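Local coordinates for proto-oncogene tyrosine-protein kinase receptor Ret (Danio rerio, PDB 7AMK), which phosphorylates tyrosines as a receptor kinase whose cadherin-like ectodomain assembles with the ligand GDNF and the co-receptor GFR alpha 1, at residues I140-E145 and Y227-N232; D194-E199 and D263-P268; K198-L203 and H223-D228; V275-V280 and V339-F344. The protein carries 4 engineered substitutions. One frame throughout, in Å; residues are numbered along the deposited sequence.

Contact 1 (I140-E145 and Y227-N232). With CA (calcium ion), chain M; CA (calcium ion), chain L; CA (calcium ion), chain N.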
# COMPACT_ATOMS: atom_id res chain seq x y z
N ILE A 140 -8.37 12.82 39.93
CA ILE A 140 -7.83 14.17 39.90
C ILE A 140 -7.02 14.30 38.62
O ILE A 140 -6.64 13.31 37.99
CB ILE A 140 -6.98 14.48 41.13
CG1 ILE A 140 -5.92 13.40 41.29
CG2 ILE A 140 -7.80 14.47 42.38
CD1 ILE A 140 -4.93 13.67 42.38
N THR A 141 -6.72 15.53 38.24
CA THR A 141 -5.87 15.77 37.09
C THR A 141 -4.45 16.04 37.57
O THR A 141 -4.25 16.58 38.66
CB THR A 141 -6.39 16.93 36.24
OG1 THR A 141 -7.73 16.64 35.84
CG2 THR A 141 -5.52 17.13 34.97
N GLU A 142 -3.48 15.63 36.76
CA GLU A 142 -2.08 15.88 37.09
C GLU A 142 -1.82 17.39 37.17
O GLU A 142 -2.61 18.21 36.71
CB GLU A 142 -1.18 15.20 36.04
CG GLU A 142 -1.36 15.76 34.64
CD GLU A 142 -0.27 15.36 33.67
OE1 GLU A 142 0.82 14.90 34.09
OE2 GLU A 142 -0.51 15.51 32.46
N ASN A 143 -0.71 17.75 37.81
CA ASN A 143 -0.21 19.15 37.86
C ASN A 143 -1.22 20.11 38.48
O ASN A 143 -1.39 21.24 38.01
CB ASN A 143 0.18 19.66 36.47
CG ASN A 143 1.17 18.77 35.77
OD1 ASN A 143 2.00 18.13 36.39
ND2 ASN A 143 1.07 18.72 34.44
N ARG A 144 -1.90 19.68 39.54
CA ARG A 144 -2.94 20.48 40.17
C ARG A 144 -2.66 20.65 41.65
O ARG A 144 -1.96 19.85 42.27
CB ARG A 144 -4.34 19.85 40.00
CG ARG A 144 -4.89 19.88 38.62
CD ARG A 144 -5.15 21.29 38.17
NE ARG A 144 -5.83 21.30 36.88
CZ ARG A 144 -5.21 21.30 35.71
NH1 ARG A 144 -3.89 21.31 35.63
NH2 ARG A 144 -5.92 21.29 34.59
N GLU A 145 -3.30 21.67 42.21
CA GLU A 145 -3.13 22.05 43.61
C GLU A 145 -3.66 20.97 44.56
O GLU A 145 -4.80 20.50 44.42
CB GLU A 145 -3.86 23.37 43.87
CG GLU A 145 -4.38 23.56 45.30
CD GLU A 145 -4.14 24.97 45.83
OE1 GLU A 145 -3.09 25.55 45.49
OE2 GLU A 145 -4.98 25.49 46.60
N TYR A 227 -5.94 11.97 35.74
CA TYR A 227 -6.24 12.47 34.40
C TYR A 227 -5.07 13.26 33.84
O TYR A 227 -4.31 13.91 34.56
CB TYR A 227 -7.49 13.35 34.41
CG TYR A 227 -8.76 12.57 34.58
CD1 TYR A 227 -8.76 11.18 34.71
CD2 TYR A 227 -9.98 13.22 34.58
CE1 TYR A 227 -9.96 10.47 34.85
CE2 TYR A 227 -11.17 12.53 34.71
CZ TYR A 227 -11.15 11.17 34.86
OH TYR A 227 -12.36 10.53 35.02
N ASP A 228 -4.95 13.22 32.53
CA ASP A 228 -3.81 13.74 31.80
C ASP A 228 -4.09 15.17 31.36
O ASP A 228 -5.23 15.54 31.07
CB ASP A 228 -3.53 12.87 30.57
CG ASP A 228 -2.27 13.23 29.87
OD1 ASP A 228 -1.21 13.11 30.50
OD2 ASP A 228 -2.32 13.59 28.68
N GLU A 229 -3.04 15.96 31.30
CA GLU A 229 -3.13 17.24 30.61
C GLU A 229 -1.98 17.31 29.61
O GLU A 229 -1.06 16.49 29.63
CB GLU A 229 -3.11 18.41 31.59
CG GLU A 229 -1.78 18.74 32.15
CD GLU A 229 -1.82 20.01 32.99
OE1 GLU A 229 -2.94 20.53 33.19
OE2 GLU A 229 -0.75 20.48 33.45
N ASP A 230 -2.05 18.30 28.72
CA ASP A 230 -1.09 18.43 27.63
C ASP A 230 0.12 19.17 28.21
O ASP A 230 0.16 20.40 28.26
CB ASP A 230 -1.72 19.16 26.44
CG ASP A 230 -0.76 19.33 25.24
OD1 ASP A 230 0.38 18.83 25.25
OD2 ASP A 230 -1.18 20.01 24.28
N ASP A 231 1.10 18.41 28.68
CA ASP A 231 2.27 19.01 29.31
C ASP A 231 3.57 18.43 28.75
O ASP A 231 4.61 18.50 29.41
CB ASP A 231 2.21 18.85 30.85
CG ASP A 231 2.31 17.38 31.32
OD1 ASP A 231 2.36 16.45 30.48
OD2 ASP A 231 2.36 17.15 32.54
N ASN A 232 3.51 17.86 27.55
CA ASN A 232 4.69 17.35 26.87
C ASN A 232 4.65 17.79 25.42
O ASN A 232 3.62 17.65 24.76
CB ASN A 232 4.78 15.82 26.97
CG ASN A 232 5.05 15.34 28.38
OD1 ASN A 232 6.20 15.20 28.79
ND2 ASN A 232 3.98 15.09 29.14
CA CA M . 0.50 14.84 30.42
CA CA L . 2.98 15.16 33.43
CA CA N . 1.51 17.08 24.19
O HOH W 1 5.13 15.43 32.58
O HOH W 2 3.30 16.46 35.34
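Glu142 joins the 227-232 loop through two calcium ions. Its OE2 lies 2.4 Å from the calcium of chain M, and its OE1 lies 2.3 Å from the calcium of chain L. A chi1 of 64° sets CG between the backbone N and the carbonyl carbon. Asp231 bridges the same two ions, its carboxylate meeting that of Glu142 tip to tip. Asp228 OD1, also bound by Arg195, and Glu229 O add to the chain M site. Glu142 OE2 accepts Glu229 N at 2.8 Å on its anti lone pair. Asn143 ND2 donates to Glu229 OE2 at 2.7 Å and to Asp231 OD2 at 2.8 Å. Arg144 NH1 makes a salt bridge to Glu229 OE1 at 2.7 Å, from above the carboxylate plane. The parallel bridge of Thr141 and Tyr227 is firm too: Tyr227 N donates to Ile140 O at 2.7 Å and Glu142 N to Tyr227 O at 2.9 Å.

The water side is looser. Two waters bind the chain L calcium there, and Asp194 and Glu196 supply its remaining ligands. Tyr227 also packs on Ser372 of the second subunit. So many carboxylates would probably repel one another without calcium, so the geometry likely depends on the metal.

Contact 2 (D194-E199 and D263-P268). With CA (calcium ion), chain N; CA (calcium ion), chain M; CA (calcium ion), chain L.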
# COMPACT_ATOMS: atom_id res chain seq x y z
N ASP A 194 1.94 13.39 38.63
CA ASP A 194 2.41 13.36 37.24
C ASP A 194 1.79 12.14 36.58
O ASP A 194 2.14 11.00 36.90
CB ASP A 194 3.94 13.35 37.18
CG ASP A 194 4.51 13.30 35.74
OD1 ASP A 194 3.74 13.48 34.76
OD2 ASP A 194 5.73 13.07 35.57
N ARG A 195 0.83 12.38 35.68
CA ARG A 195 0.18 11.27 35.00
C ARG A 195 1.22 10.39 34.31
O ARG A 195 1.08 9.16 34.28
CB ARG A 195 -0.85 11.81 34.00
CG ARG A 195 -1.86 10.77 33.47
CD ARG A 195 -1.25 9.74 32.52
NE ARG A 195 -0.63 10.36 31.35
CZ ARG A 195 -0.16 9.72 30.28
NH1 ARG A 195 -0.25 8.40 30.16
NH2 ARG A 195 0.42 10.42 29.32
N GLU A 196 2.29 10.99 33.80
CA GLU A 196 3.33 10.24 33.10
C GLU A 196 4.15 9.37 34.04
O GLU A 196 4.82 8.44 33.58
CB GLU A 196 4.26 11.18 32.33
CG GLU A 196 3.75 11.59 30.93
CD GLU A 196 2.65 12.66 30.95
OE1 GLU A 196 2.70 13.56 31.82
OE2 GLU A 196 1.74 12.62 30.08
N GLU A 197 4.15 9.65 35.32
CA GLU A 197 4.81 8.73 36.24
C GLU A 197 3.87 7.63 36.68
O GLU A 197 4.26 6.46 36.72
CB GLU A 197 5.36 9.47 37.46
N LYS A 198 2.61 7.99 36.98
CA LYS A 198 1.65 7.02 37.49
C LYS A 198 0.24 7.49 37.16
O LYS A 198 -0.10 8.64 37.45
CB LYS A 198 1.85 6.84 39.00
CG LYS A 198 1.67 5.39 39.47
CD LYS A 198 1.73 5.29 40.99
CE LYS A 198 1.66 3.83 41.43
NZ LYS A 198 1.60 3.71 42.91
N GLU A 199 -0.57 6.61 36.56
CA GLU A 199 -1.93 6.94 36.13
C GLU A 199 -3.00 6.48 37.11
O GLU A 199 -4.16 6.86 36.95
CB GLU A 199 -2.25 6.31 34.76
CG GLU A 199 -1.16 6.49 33.66
CD GLU A 199 -1.64 6.06 32.28
OE1 GLU A 199 -2.81 6.34 31.93
OE2 GLU A 199 -0.83 5.43 31.54
N ASP A 263 4.52 12.00 21.21
CA ASP A 263 4.05 12.90 22.27
C ASP A 263 3.68 12.04 23.47
O ASP A 263 2.86 11.13 23.35
CB ASP A 263 2.85 13.74 21.78
CG ASP A 263 2.54 14.91 22.69
OD1 ASP A 263 2.48 14.74 23.92
OD2 ASP A 263 2.34 16.03 22.18
N ARG A 264 4.30 12.31 24.62
CA ARG A 264 4.06 11.47 25.79
C ARG A 264 2.66 11.62 26.35
O ARG A 264 2.21 10.74 27.10
CB ARG A 264 5.10 11.76 26.87
CG ARG A 264 6.50 11.40 26.40
CD ARG A 264 7.53 11.50 27.51
NE ARG A 264 8.85 11.12 27.00
CZ ARG A 264 9.30 9.87 26.91
NH1 ARG A 264 8.58 8.84 27.32
NH2 ARG A 264 10.51 9.66 26.39
N ASP A 265 1.96 12.70 26.02
CA ASP A 265 0.59 12.90 26.45
C ASP A 265 -0.37 11.98 25.68
O ASP A 265 -0.10 11.57 24.54
CB ASP A 265 0.16 14.35 26.25
CG ASP A 265 1.03 15.32 27.03
OD1 ASP A 265 1.35 15.01 28.20
OD2 ASP A 265 1.41 16.38 26.48
N THR A 266 -1.49 11.65 26.31
CA THR A 266 -2.54 10.85 25.71
C THR A 266 -3.47 11.73 24.88
O THR A 266 -3.53 12.95 25.03
CB THR A 266 -3.38 10.13 26.78
OG1 THR A 266 -4.21 11.08 27.45
CG2 THR A 266 -2.47 9.45 27.79
N THR A 267 -4.21 11.07 23.99
CA THR A 267 -5.13 11.66 23.06
C THR A 267 -6.30 10.70 22.92
O THR A 267 -6.09 9.48 22.88
CB THR A 267 -4.53 11.89 21.66
OG1 THR A 267 -3.31 12.63 21.77
CG2 THR A 267 -5.52 12.66 20.79
N PRO A 268 -7.53 11.20 22.84
CA PRO A 268 -8.66 10.30 22.58
C PRO A 268 -8.49 9.62 21.23
O PRO A 268 -7.82 10.13 20.32
CB PRO A 268 -9.88 11.23 22.62
CG PRO A 268 -9.40 12.46 23.38
CD PRO A 268 -7.96 12.60 22.99
CA CA N . 1.51 17.08 24.19
CA CA M . 0.50 14.84 30.42
CA CA L . 2.98 15.16 33.43
O HOH W 1 5.13 15.43 32.58
O HOH W 2 3.30 16.46 35.34
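Glu196 and Asp265 meet across one calcium ion, which links the DRE and DxD motifs of a cadherin calcium site. Glu196 OE2 is 2.6 Å from the calcium of chain M, and Asp265 OD1 is 2.4 Å from it. The two carboxylates are turned 67° apart. Each also reaches a second ion. Glu196 OE1 joins Asp194 OD1 at the calcium of chain L, while Asp265 OD2 joins both oxygens of Asp263 at the calcium of chain N. Glu142, Asp228, Glu229 and Asp231 complete the chain M site.

Arg195 forms the second shell. Its chain bends at chi2 (-71°), which places CD, and at chi3 (-58°), which places NE. NE bonds Asp228 OD1. NH2 makes a salt bridge to Glu196 OE2 at 2.7 Å and a weak bond to Arg264 O at 2.9 Å. NH1 forms a longer salt bridge to Glu199 OE2. Over one face of the guanidinium lies Thr266 CG2, 3.4 Å from Arg195 CZ and offset toward the rim. An alanine at Arg195 would probably leave Glu196 OE2 and Asp228 OD1 without their guanidinium partner, though still on the calcium, and open a gap beside Thr266 CG2.

Two Asx turns, made by ligand aspartates themselves, hold the backbone in place. In the first, Asp194 OD1 takes the backbone N of Glu196 from above its carboxylate plane. In the second, Asp263 OD1 accepts Asp265 N at 3.0 Å, on its anti side.

Contact 3 (K198-L203 and H223-D228). With CA (calcium ion), chain M.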
# COMPACT_ATOMS: atom_id res chain seq x y z
N LYS A 198 2.61 7.99 36.98
CA LYS A 198 1.65 7.02 37.49
C LYS A 198 0.24 7.49 37.16
O LYS A 198 -0.10 8.64 37.45
CB LYS A 198 1.85 6.84 39.00
CG LYS A 198 1.67 5.39 39.47
CD LYS A 198 1.73 5.29 40.99
CE LYS A 198 1.66 3.83 41.43
NZ LYS A 198 1.60 3.71 42.91
N GLU A 199 -0.57 6.61 36.56
CA GLU A 199 -1.93 6.94 36.13
C GLU A 199 -3.00 6.48 37.11
O GLU A 199 -4.16 6.86 36.95
CB GLU A 199 -2.25 6.31 34.76
CG GLU A 199 -1.16 6.49 33.66
CD GLU A 199 -1.64 6.06 32.28
OE1 GLU A 199 -2.81 6.34 31.93
OE2 GLU A 199 -0.83 5.43 31.54
N VAL A 200 -2.65 5.65 38.10
CA VAL A 200 -3.59 5.09 39.07
C VAL A 200 -2.87 4.94 40.40
O VAL A 200 -1.83 4.27 40.46
CB VAL A 200 -4.15 3.72 38.65
CG1 VAL A 200 -5.07 3.18 39.75
CG2 VAL A 200 -4.89 3.75 37.31
N TYR A 201 -3.39 5.52 41.46
CA TYR A 201 -2.84 5.27 42.78
C TYR A 201 -3.74 4.30 43.53
O TYR A 201 -4.94 4.53 43.67
CB TYR A 201 -2.67 6.56 43.56
CG TYR A 201 -1.46 7.37 43.17
CD1 TYR A 201 -1.51 8.27 42.11
CD2 TYR A 201 -0.27 7.23 43.87
CE1 TYR A 201 -0.42 8.98 41.76
CE2 TYR A 201 0.82 7.95 43.54
CZ TYR A 201 0.75 8.84 42.48
OH TYR A 201 1.87 9.59 42.18
N HIS A 202 -3.15 3.20 43.99
CA HIS A 202 -3.85 2.24 44.83
C HIS A 202 -3.71 2.65 46.28
O HIS A 202 -2.60 2.90 46.76
CB HIS A 202 -3.30 0.83 44.62
CG HIS A 202 -3.55 0.28 43.25
ND1 HIS A 202 -4.80 -0.17 42.85
CD2 HIS A 202 -2.73 0.12 42.18
CE1 HIS A 202 -4.73 -0.59 41.60
NE2 HIS A 202 -3.49 -0.43 41.17
N LEU A 203 -4.83 2.74 46.97
CA LEU A 203 -4.89 3.19 48.34
C LEU A 203 -5.63 2.15 49.17
O LEU A 203 -6.55 1.48 48.68
CB LEU A 203 -5.60 4.57 48.47
CG LEU A 203 -4.98 5.76 47.72
CD1 LEU A 203 -5.76 7.09 47.94
CD2 LEU A 203 -3.53 5.94 48.17
N HIS A 223 -8.76 3.20 44.73
CA HIS A 223 -7.70 3.80 43.94
C HIS A 223 -8.18 5.09 43.32
O HIS A 223 -9.39 5.29 43.10
CB HIS A 223 -7.20 2.83 42.85
CG HIS A 223 -8.18 2.57 41.76
ND1 HIS A 223 -8.38 3.46 40.72
CD2 HIS A 223 -8.99 1.51 41.52
CE1 HIS A 223 -9.28 2.96 39.89
NE2 HIS A 223 -9.67 1.78 40.36
N VAL A 224 -7.23 5.97 43.02
CA VAL A 224 -7.50 7.29 42.47
C VAL A 224 -6.99 7.31 41.03
O VAL A 224 -5.84 6.93 40.77
CB VAL A 224 -6.84 8.40 43.32
CG1 VAL A 224 -7.11 9.78 42.72
CG2 VAL A 224 -7.27 8.33 44.85
N ASN A 225 -7.85 7.71 40.10
CA ASN A 225 -7.44 7.82 38.71
C ASN A 225 -6.80 9.18 38.48
O ASN A 225 -7.24 10.17 39.05
CB ASN A 225 -8.63 7.63 37.77
CG ASN A 225 -9.24 6.21 37.84
OD1 ASN A 225 -8.63 5.24 37.43
ND2 ASN A 225 -10.46 6.12 38.34
N ILE A 226 -5.71 9.22 37.70
CA ILE A 226 -5.01 10.47 37.39
C ILE A 226 -5.29 10.83 35.94
O ILE A 226 -4.92 10.08 35.02
CB ILE A 226 -3.50 10.39 37.64
CG1 ILE A 226 -3.15 9.87 39.06
CG2 ILE A 226 -2.87 11.77 37.40
CD1 ILE A 226 -3.69 10.70 40.25
N TYR A 227 -5.94 11.97 35.74
CA TYR A 227 -6.24 12.47 34.40
C TYR A 227 -5.07 13.26 33.84
O TYR A 227 -4.31 13.91 34.56
CB TYR A 227 -7.49 13.35 34.41
CG TYR A 227 -8.76 12.57 34.58
CD1 TYR A 227 -8.76 11.18 34.71
CD2 TYR A 227 -9.98 13.22 34.58
CE1 TYR A 227 -9.96 10.47 34.85
CE2 TYR A 227 -11.17 12.53 34.71
CZ TYR A 227 -11.15 11.17 34.86
OH TYR A 227 -12.36 10.53 35.02
N ASP A 228 -4.95 13.22 32.53
CA ASP A 228 -3.81 13.74 31.80
C ASP A 228 -4.09 15.17 31.36
O ASP A 228 -5.23 15.54 31.07
CB ASP A 228 -3.53 12.87 30.57
CG ASP A 228 -2.27 13.23 29.87
OD1 ASP A 228 -1.21 13.11 30.50
OD2 ASP A 228 -2.32 13.59 28.68
CA CA M . 0.50 14.84 30.42
O HOH W 3 -6.49 6.22 35.55
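Val200, Tyr201 and His202 pair with Asn225, Val224 and His223 in the antiparallel hairpin of strands 200-210 and 215-227 of the cadherin domain. Tyr201 N donates to Val224 O at 2.9 Å. The return bond from Val224 N to Tyr201 O is less certain, because the position of that oxygen is less sure. Ile226 N reaches Glu199 O at 2.9 Å from above the carbonyl plane. Water 3 donates to the same oxygen at 2.8 Å and to Asn225 OD1 at 3.0 Å.

One face carries Val200, His202, His223 and Asn225. Here a chi1 of 69° puts His223 CG between its backbone N and carbonyl carbon, and Val200 CG1 lies 3.5 Å from His223 ND1. The His202 ring stands obliquely to that of His223. Val369 of the second subunit packs on Val200 and Asn225.

Tyr201 and Val224 project from the other face. Ile226 CD1 lies 3.8 Å from Tyr201 CD1, with Ile226 CG1 in the ring plane at its edge, while Lys198 CD sits over a ring face. Ile226 also packs on Ile140 of strand 139-141. Leu203 CD1 touches Val224 CG2 at 3.7 Å. An alanine at Ile226 would probably open a gap between the edge of the Tyr201 ring and Ile140. With strands 139-141 and 165-170 outermost, the hairpin forms the middle of a four-stranded mixed sheet typical of the cadherin Greek-key sandwich.

Contact 4 (V275-V280 and V339-F344). With CA (calcium ion), chain N; NAG (2-acetamido-2-deoxy-beta-D-glucopyranose), chain E.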
# COMPACT_ATOMS: atom_id res chain seq x y z
N VAL A 275 -9.80 18.97 21.63
CA VAL A 275 -8.72 19.86 21.22
C VAL A 275 -7.48 19.70 22.09
O VAL A 275 -6.38 20.10 21.67
CB VAL A 275 -9.17 21.34 21.22
CG1 VAL A 275 -8.06 22.21 20.64
CG2 VAL A 275 -10.45 21.50 20.42
N GLN A 276 -7.62 19.13 23.29
CA GLN A 276 -6.48 18.80 24.14
C GLN A 276 -5.47 17.95 23.39
O GLN A 276 -5.78 16.86 22.90
CB GLN A 276 -6.94 18.06 25.39
CG GLN A 276 -5.83 17.23 26.06
CD GLN A 276 -6.16 16.77 27.48
OE1 GLN A 276 -7.16 17.17 28.08
NE2 GLN A 276 -5.28 15.93 28.03
N ASN A 277 -4.24 18.45 23.30
CA ASN A 277 -3.13 17.67 22.75
C ASN A 277 -3.27 17.45 21.26
O ASN A 277 -2.58 16.62 20.70
CB ASN A 277 -2.98 16.31 23.43
CG ASN A 277 -1.55 15.87 23.45
OD1 ASN A 277 -0.67 16.67 23.70
ND2 ASN A 277 -1.31 14.61 23.16
N LYS A 278 -4.17 18.18 20.61
CA LYS A 278 -4.28 18.11 19.17
C LYS A 278 -3.06 18.76 18.53
O LYS A 278 -2.69 19.89 18.89
CB LYS A 278 -5.57 18.80 18.73
CG LYS A 278 -5.84 18.74 17.24
CD LYS A 278 -7.12 19.53 16.95
CE LYS A 278 -7.35 19.73 15.46
NZ LYS A 278 -8.54 20.61 15.20
N LEU A 279 -2.44 18.06 17.59
CA LEU A 279 -1.40 18.65 16.74
C LEU A 279 -2.01 19.08 15.41
O LEU A 279 -2.60 18.25 14.71
CB LEU A 279 -0.25 17.67 16.49
CG LEU A 279 0.44 17.02 17.69
CD1 LEU A 279 1.59 16.10 17.21
CD2 LEU A 279 0.92 18.10 18.61
N VAL A 280 -1.85 20.35 15.05
CA VAL A 280 -2.28 20.89 13.77
C VAL A 280 -1.03 21.19 12.95
O VAL A 280 -0.07 21.78 13.46
CB VAL A 280 -3.13 22.16 13.93
CG1 VAL A 280 -4.25 21.94 14.93
CG2 VAL A 280 -2.26 23.34 14.35
N VAL A 339 4.49 21.31 12.63
CA VAL A 339 3.58 20.57 13.49
C VAL A 339 3.48 21.30 14.83
O VAL A 339 4.47 21.44 15.55
CB VAL A 339 4.04 19.12 13.69
CG1 VAL A 339 3.23 18.48 14.80
CG2 VAL A 339 3.90 18.31 12.40
N ASN A 340 2.28 21.74 15.19
CA ASN A 340 2.09 22.60 16.35
C ASN A 340 1.16 21.92 17.35
O ASN A 340 -0.00 21.64 17.03
CB ASN A 340 1.52 23.94 15.88
CG ASN A 340 1.37 24.97 16.98
OD1 ASN A 340 1.42 24.66 18.17
ND2 ASN A 340 1.19 26.22 16.57
N ASP A 341 1.68 21.61 18.54
CA ASP A 341 0.88 21.16 19.68
C ASP A 341 0.17 22.37 20.27
O ASP A 341 0.75 23.12 21.06
CB ASP A 341 1.76 20.48 20.73
CG ASP A 341 0.96 19.89 21.90
OD1 ASP A 341 -0.26 20.20 22.07
OD2 ASP A 341 1.57 19.09 22.65
N THR A 342 -1.11 22.54 19.92
CA THR A 342 -1.77 23.82 20.13
C THR A 342 -1.94 24.16 21.60
O THR A 342 -1.75 25.31 22.00
CB THR A 342 -3.13 23.81 19.43
OG1 THR A 342 -3.87 22.66 19.90
CG2 THR A 342 -2.95 23.73 17.91
N THR A 343 -2.33 23.19 22.42
CA THR A 343 -2.58 23.41 23.83
C THR A 343 -1.34 23.19 24.70
O THR A 343 -1.47 23.13 25.92
CB THR A 343 -3.72 22.50 24.33
OG1 THR A 343 -3.43 21.15 23.97
CG2 THR A 343 -5.04 22.88 23.69
N PHE A 344 -0.16 23.03 24.11
CA PHE A 344 1.04 22.95 24.93
C PHE A 344 1.46 24.35 25.36
O PHE A 344 1.70 25.21 24.50
CB PHE A 344 2.18 22.26 24.20
CG PHE A 344 3.44 22.19 25.01
CD1 PHE A 344 3.60 21.21 25.99
CD2 PHE A 344 4.46 23.11 24.81
CE1 PHE A 344 4.77 21.16 26.75
CE2 PHE A 344 5.62 23.05 25.56
CZ PHE A 344 5.78 22.08 26.53
CA CA N . 1.51 17.08 24.19
C1 NAG E . 0.99 27.33 17.45
C2 NAG E . 1.39 28.68 16.84
C3 NAG E . 1.07 29.82 17.81
C4 NAG E . -0.37 29.74 18.31
C5 NAG E . -0.70 28.34 18.81
C6 NAG E . -2.16 28.14 19.18
C7 NAG E . 3.32 28.81 15.30
C8 NAG E . 2.32 28.99 14.19
N2 NAG E . 2.82 28.68 16.54
O3 NAG E . 1.31 31.07 17.18
O4 NAG E . -0.48 30.61 19.44
O5 NAG E . -0.39 27.37 17.80
O6 NAG E . -3.02 29.13 18.63
O7 NAG E . 4.53 28.78 15.09
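Asn277 and Asp341 bring one oxygen each to a shared calcium ion by different torsions. Asp341 sets CG anti to its backbone N (chi1 -175°), whereas a chi1 of -149° places CG of Asn277. The backbone of Asn277 has a positive phi of 69°, as the third residue of a type II turn from Val275 to Lys278. Both belong to cadherin-like domain 3, at the edge of a four-stranded mixed sheet, where strand 279-283 pairs with strand 331-341. Asn277 OD1 is 2.3 Å from the calcium of chain N, and Asp341 OD2 is 2.5 Å from it. Asn277 ND2 probably bonds Thr267, which would fix the rotation of the amide.

Two threonines hold the turn against the end of the strand. Thr343 OG1 accepts Asn277 N at 2.9 Å and is also bonded to Asp230. Thr342 OG1 sits between its backbone N and carbonyl carbon, where it donates to Lys278 O at 3.2 Å. Thr342 N donates to that same oxygen, nearly along the C=O axis, so two donors grip one carbonyl.

Beyond the metal ligands, side chains pack closely. Leu279 CD2 lies 3.3 Å from Asp341 CB, and its CD1 makes an apolar contact with Val339 CG1. Val280 CG2 meets Thr342 CG2 at 3.6 Å, the two side chains crossing at about a right angle. Val280 and Asn340 exchange two backbone bonds. Asn340, Asp341 and Thr342 make an N-glycosylation sequon, and Asn340 ND2 is joined covalently to NAG C1 at 1.4 Å.

In the fold
The four contacts surround the calcium-bound junction between the cadherin domain and cadherin-like domain 3. Contacts 1 and 2 cross the junction, their centres about 8 Å apart, and share all three calcium ions. Their segments alternate along the chain. Contact 3 lies on the cadherin domain, about 11 Å from the centres of both. It shares Tyr227 and Asp228 with contact 1, Lys198 and Glu199 with contact 2, and one sheet with contact 1. Contact 4 comes last in the chain and belongs to cadherin-like domain 3, about 24 Å from contact 3 between centres. It meets contacts 1 and 2 at the chain N calcium. The metals thus tie two sheets together, consistent with a calcium-stiffened linker.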